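Local coordinates for protein SAM-dependent methyltransferase (Geobacter sulfurreducens, PDB 5BP7) that binds S-adenosyl-L-homocysteine, the by-product of methyl transfer from S-adenosylmethionine, and is probably a methyltransferase, at residues 143-148 and 159-164; 164-169 and 174-179. All blocks are in the same frame, centred on the assembly; numbering follows the deposited sequence.

Contact 1 (143-148 and 159-164); sequences AGTIEL and ILIGEP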
loop_
_atom_site.group_PDB
_atom_site.type_symbol
_atom_site.label_atom_id
_atom_site.label_comp_id
_atom_site.label_asym_id
_atom_site.label_seq_id
_atom_site.Cartn_x
_atom_site.Cartn_y
_atom_site.Cartn_z
ATOM N N ALA A 143 -8.377 -7.801 10.213
ATOM C CA ALA A 143 -9.693 -7.675 10.857
ATOM C C ALA A 143 -9.858 -6.296 11.503
ATOM O O ALA A 143 -10.857 -5.625 11.319
ATOM C CB ALA A 143 -9.896 -8.775 11.886
ATOM N N GLY A 144 -8.842 -5.888 12.253
ATOM C CA GLY A 144 -8.853 -4.600 12.916
ATOM C C GLY A 144 -8.859 -3.429 11.955
ATOM O O GLY A 144 -9.536 -2.438 12.201
ATOM N N THR A 145 -8.105 -3.524 10.862
ATOM C CA THR A 145 -8.113 -2.453 9.863
ATOM C C THR A 145 -9.487 -2.343 9.173
ATOM O O THR A 145 -10.001 -1.243 8.969
ATOM C CB THR A 145 -6.988 -2.646 8.833
ATOM O OG1 THR A 145 -5.720 -2.595 9.503
ATOM C CG2 THR A 145 -7.010 -1.571 7.801
ATOM N N ILE A 146 -10.089 -3.475 8.839
ATOM C CA ILE A 146 -11.437 -3.479 8.248
ATOM C C ILE A 146 -12.456 -2.815 9.179
ATOM O O ILE A 146 -13.254 -1.974 8.766
ATOM C CB ILE A 146 -11.907 -4.907 7.926
ATOM C CG1 ILE A 146 -11.154 -5.403 6.719
ATOM C CG2 ILE A 146 -13.409 -4.967 7.636
ATOM C CD1 ILE A 146 -11.216 -6.904 6.545
ATOM N N GLU A 147 -12.410 -3.213 10.446
ATOM C CA GLU A 147 -13.228 -2.627 11.479
ATOM C C GLU A 147 -13.029 -1.093 11.557
ATOM O O GLU A 147 -13.989 -0.345 11.711
ATOM C CB GLU A 147 -12.889 -3.316 12.810
ATOM C CG GLU A 147 -14.051 -3.508 13.718
ATOM C CD GLU A 147 -14.564 -2.204 14.220
ATOM O OE1 GLU A 147 -13.706 -1.391 14.703
ATOM O OE2 GLU A 147 -15.793 -2.003 14.184
ATOM N N LEU A 148 -11.785 -0.634 11.494
ATOM C CA LEU A 148 -11.488 0.807 11.565
ATOM C C LEU A 148 -12.086 1.562 10.369
ATOM O O LEU A 148 -12.754 2.595 10.545
ATOM C CB LEU A 148 -9.980 1.063 11.636
ATOM C CG LEU A 148 -9.526 2.522 11.647
ATOM C CD1 LEU A 148 -10.025 3.219 12.910
ATOM C CD2 LEU A 148 -8.015 2.627 11.542
ATOM N N ILE A 159 -15.013 -0.958 1.119
ATOM C CA ILE A 159 -13.730 -0.998 1.832
ATOM C C ILE A 159 -12.675 -1.616 0.922
ATOM O O ILE A 159 -12.928 -2.648 0.295
ATOM C CB ILE A 159 -13.841 -1.772 3.172
ATOM C CG1 ILE A 159 -14.689 -0.953 4.148
ATOM C CG2 ILE A 159 -12.464 -2.023 3.784
ATOM C CD1 ILE A 159 -15.105 -1.665 5.414
ATOM N N LEU A 160 -11.503 -0.984 0.864
ATOM C CA LEU A 160 -10.350 -1.530 0.162
ATOM C C LEU A 160 -9.266 -1.924 1.130
ATOM O O LEU A 160 -8.854 -1.122 1.974
ATOM C CB LEU A 160 -9.728 -0.534 -0.805
ATOM C CG LEU A 160 -10.482 -0.092 -2.027
ATOM C CD1 LEU A 160 -9.572 0.854 -2.836
ATOM C CD2 LEU A 160 -10.936 -1.284 -2.840
ATOM N N ILE A 161 -8.836 -3.173 1.017
ATOM C CA ILE A 161 -7.743 -3.732 1.820
ATOM C C ILE A 161 -6.669 -4.261 0.872
ATOM O O ILE A 161 -6.934 -5.128 0.033
ATOM C CB ILE A 161 -8.231 -4.873 2.729
ATOM C CG1 ILE A 161 -9.157 -4.349 3.830
ATOM C CG2 ILE A 161 -7.070 -5.621 3.357
ATOM C CD1 ILE A 161 -8.492 -3.504 4.912
ATOM N N GLY A 162 -5.450 -3.767 1.053
ATOM C CA GLY A 162 -4.273 -4.252 0.335
ATOM C C GLY A 162 -3.412 -5.041 1.285
ATOM O O GLY A 162 -3.055 -4.536 2.353
ATOM N N GLU A 163 -3.118 -6.301 0.933
ATOM C CA GLU A 163 -2.566 -7.257 1.893
ATOM C C GLU A 163 -1.804 -8.341 1.163
ATOM O O GLU A 163 -2.231 -8.775 0.097
ATOM C CB GLU A 163 -3.700 -7.894 2.722
ATOM C CG GLU A 163 -3.324 -8.942 3.773
ATOM C CD GLU A 163 -2.657 -8.394 5.037
ATOM O OE1 GLU A 163 -2.523 -7.155 5.191
ATOM O OE2 GLU A 163 -2.240 -9.223 5.882
ATOM N N PRO A 164 -0.694 -8.809 1.763
ATOM C CA PRO A 164 -0.038 -9.952 1.181
ATOM C C PRO A 164 -0.791 -11.262 1.433
ATOM O O PRO A 164 -1.599 -11.359 2.348
ATOM C CB PRO A 164 1.333 -9.967 1.873
ATOM C CG PRO A 164 1.445 -8.742 2.687
ATOM C CD PRO A 164 0.040 -8.319 2.954
#

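Contact 2 (164-169 and 174-179); sequences PYWRQV and DVARGC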
loop_
_atom_site.group_PDB
_atom_site.type_symbol
_atom_site.label_atom_id
_atom_site.label_comp_id
_atom_site.label_asym_id
_atom_site.label_seq_id
_atom_site.Cartn_x
_atom_site.Cartn_y
_atom_site.Cartn_z
ATOM N N PRO A 164 -0.694 -8.809 1.763
ATOM C CA PRO A 164 -0.038 -9.952 1.181
ATOM C C PRO A 164 -0.791 -11.262 1.433
ATOM O O PRO A 164 -1.599 -11.359 2.348
ATOM C CB PRO A 164 1.333 -9.967 1.873
ATOM C CG PRO A 164 1.445 -8.742 2.687
ATOM C CD PRO A 164 0.040 -8.319 2.954
ATOM N N TYR A 165 -0.498 -12.271 0.626
ATOM C CA TYR A 165 -0.988 -13.634 0.868
ATOM C C TYR A 165 0.083 -14.598 0.386
ATOM O O TYR A 165 0.974 -14.186 -0.386
ATOM C CB TYR A 165 -2.323 -13.863 0.164
ATOM C CG TYR A 165 -2.254 -13.801 -1.325
ATOM C CD1 TYR A 165 -2.378 -12.585 -1.994
ATOM C CD2 TYR A 165 -2.065 -14.938 -2.070
ATOM C CE1 TYR A 165 -2.315 -12.513 -3.370
ATOM C CE2 TYR A 165 -1.977 -14.872 -3.445
ATOM C CZ TYR A 165 -2.119 -13.661 -4.088
ATOM O OH TYR A 165 -2.066 -13.615 -5.451
ATOM N N TRP A 166 0.026 -15.852 0.861
ATOM C CA TRP A 166 0.958 -16.878 0.402
ATOM C C TRP A 166 0.538 -17.341 -0.983
ATOM O O TRP A 166 -0.503 -17.934 -1.181
ATOM C CB TRP A 166 1.084 -18.080 1.364
ATOM C CG TRP A 166 1.678 -17.749 2.709
ATOM C CD1 TRP A 166 1.084 -17.917 3.910
ATOM C CD2 TRP A 166 2.973 -17.165 2.984
ATOM N NE1 TRP A 166 1.897 -17.468 4.928
ATOM C CE2 TRP A 166 3.066 -17.003 4.389
ATOM C CE3 TRP A 166 4.053 -16.758 2.183
ATOM C CZ2 TRP A 166 4.192 -16.441 5.014
ATOM C CZ3 TRP A 166 5.175 -16.210 2.802
ATOM C CH2 TRP A 166 5.237 -16.064 4.204
ATOM N N ARG A 167 1.387 -17.033 -1.939
ATOM C CA ARG A 167 1.282 -17.512 -3.303
ATOM C C ARG A 167 1.562 -19.032 -3.340
ATOM O O ARG A 167 0.905 -19.783 -4.039
ATOM C CB ARG A 167 2.330 -16.770 -4.118
ATOM C CG ARG A 167 2.187 -16.883 -5.596
ATOM C CD ARG A 167 3.259 -16.064 -6.269
ATOM N NE ARG A 167 3.248 -16.416 -7.669
ATOM C CZ ARG A 167 3.997 -17.358 -8.242
ATOM N NH1 ARG A 167 4.900 -18.075 -7.560
ATOM N NH2 ARG A 167 3.866 -17.560 -9.540
ATOM N N GLN A 168 2.537 -19.448 -2.543
ATOM C CA GLN A 168 2.825 -20.851 -2.253
ATOM C C GLN A 168 3.103 -20.978 -0.777
ATOM O O GLN A 168 3.600 -20.041 -0.156
ATOM C CB GLN A 168 4.098 -21.303 -2.956
ATOM C CG GLN A 168 4.085 -21.200 -4.467
ATOM C CD GLN A 168 5.491 -21.384 -5.082
ATOM O OE1 GLN A 168 6.480 -21.741 -4.396
ATOM N NE2 GLN A 168 5.575 -21.190 -6.388
ATOM N N VAL A 169 2.864 -22.165 -0.240
ATOM C CA VAL A 169 3.025 -22.398 1.195
ATOM C C VAL A 169 4.522 -22.396 1.499
ATOM O O VAL A 169 5.250 -23.170 0.897
ATOM C CB VAL A 169 2.446 -23.769 1.642
ATOM C CG1 VAL A 169 2.334 -23.816 3.166
ATOM C CG2 VAL A 169 1.075 -24.048 1.023
ATOM N N ASP A 174 12.278 -20.149 8.187
ATOM C CA ASP A 174 13.373 -19.504 7.429
ATOM C C ASP A 174 12.877 -18.897 6.074
ATOM O O ASP A 174 13.258 -17.765 5.702
ATOM C CB ASP A 174 14.565 -20.492 7.263
ATOM C CG ASP A 174 15.270 -20.803 8.606
ATOM O OD1 ASP A 174 14.905 -20.178 9.618
ATOM O OD2 ASP A 174 16.192 -21.667 8.683
ATOM N N VAL A 175 12.027 -19.635 5.352
ATOM C CA VAL A 175 11.405 -19.127 4.118
ATOM C C VAL A 175 10.415 -17.988 4.404
ATOM O O VAL A 175 10.375 -16.999 3.634
ATOM C CB VAL A 175 10.725 -20.255 3.296
ATOM C CG1 VAL A 175 9.876 -19.698 2.132
ATOM C CG2 VAL A 175 11.786 -21.215 2.751
ATOM N N ALA A 176 9.597 -18.143 5.456
ATOM C CA ALA A 176 8.693 -17.064 5.909
ATOM C C ALA A 176 9.471 -15.768 6.243
ATOM O O ALA A 176 9.131 -14.678 5.756
ATOM C CB ALA A 176 7.883 -17.512 7.106
ATOM N N ARG A 177 10.561 -15.926 6.992
ATOM C CA ARG A 177 11.432 -14.804 7.381
ATOM C C ARG A 177 12.218 -14.165 6.206
ATOM O O ARG A 177 12.270 -12.949 6.098
ATOM C CB ARG A 177 12.350 -15.237 8.522
ATOM C CG ARG A 177 11.568 -15.486 9.814
ATOM C CD ARG A 177 12.325 -16.385 10.787
ATOM N NE ARG A 177 13.616 -15.809 11.185
ATOM C CZ ARG A 177 13.787 -14.772 12.021
ATOM N NH1 ARG A 177 12.745 -14.151 12.591
ATOM N NH2 ARG A 177 15.023 -14.346 12.299
ATOM N N GLY A 178 12.764 -14.986 5.308
ATOM C CA GLY A 178 13.289 -14.527 4.000
ATOM C C GLY A 178 12.295 -13.693 3.182
ATOM O O GLY A 178 12.714 -12.806 2.422
ATOM N N CYS A 179 10.987 -13.981 3.323
ATOM C CA CYS A 179 9.892 -13.142 2.762
ATOM C C CYS A 179 9.569 -11.888 3.597
ATOM O O CYS A 179 8.635 -11.148 3.270
ATOM C CB CYS A 179 8.601 -13.960 2.584
ATOM S SG CYS A 179 8.698 -15.250 1.337
#

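Contact 1 (143-148 and 159-164)
Ile146 and Ile161 lie against each other through their CG1 branches, the side chains crossing at about a right angle with Ile146 CG1 3.7 Å from Ile161 CG1. The terminal methyl of Ile161 takes part as well: its CD1 is also 3.7 Å from Ile146 CG1 and 3.8 Å from Thr145 CG2, so this one methyl touches two successive helix residues. In Thr145 the methyl is the branch turned to the strand. CG2 stands anti to the backbone N (chi1 of OG1 -62°), and the hydroxyl goes elsewhere, bonded to the carbonyl O of Gly141 in the turn leading into the helix. A further apolar touch, looser, joins Ile146 CG2 to Ile159 CD1 at 4.3 Å.

This is helix 142-150 lying on the sheet of a Rossmann-like, class I methyltransferase fold, whose strands run in the order 3-2-1-4-5-7-6. Over these short segments the helix and strand axes are nearly antiparallel (154°) and come within 9.2 Å. Ile159 and Ile161, two apart on the strand, send their side chains to the same side, toward the helix, while Leu160 between them points to the other face of the sheet, where it touches Val129 and Ala131 of strand 127-133 and Ala267 of strand 261-270.

One contact involves the helix backbone: Ile159 CD1 packs 3.8 Å from Ile146 O, a van der Waals touch. Around these residues Leu149 and Ala150 extend the helix surface over Ile159, and Leu268 of strand 261-270 meets Ile146. The side chain of Thr145 is about 7 Å from that of Trp137, which binds S-adenosyl-L-homocysteine.

Contact 2 (164-169 and 174-179)
A cysteine sulfur-aromatic contact joins the end of strand 157-166 to Cys179, the residue just after the short helix 173-178, away from the annotated binding site. Cys179 SG approaches the six-membered ring of Trp166 at its edge, 85° off the ring normal and 5.3 Å from the ring centroid. The ring atom it meets is CZ3, with Cys179 SG 3.9 Å from Trp166 CZ3, and Cys179 CB lies close to the same carbon. SG stands beside its own backbone N, anti to the carbonyl carbon (chi1 -67°), which directs the sulfur at the indole. The neighbouring ring carbon touches the helix itself: Trp166 CH2 is 4.0 Å from Ala176 CA and 4.2 Å from Ala176 CB, an oblique apolar approach. Thus two adjacent carbons at the far end of the indole meet residues three apart, Ala176 and Cys179, nearly one helical turn.

The polar side of the indole is held separately, NE1 giving its hydrogen to Thr184 O, while the ring of Phe187 packs edge-to-face with Trp166. Leu261 of strand 261-270 also touches Trp166, and Tyr256 and Tyr260 of helix 239-260 lie against Cys179.

Overall arrangement
Strand 157-166 serves both contacts, which follow one another along the chain and share Pro164, although their centres are 20 Å apart. Contact 1 lies nearer the middle of the chain, about 11 Å from its centre, where a helix covers the sheet close to the cofactor site; contact 2 is about 18 Å out, at the strand's end, away from the known binding residues. The touching residues are buried in both. Their chemistry differs: isoleucine branches and one threonine methyl pack 143-148 on 159-164, burying 170 Å², whereas a single indole, meeting a sulfur and an alanine, carries 164-169 against 174-179, burying 119 Å².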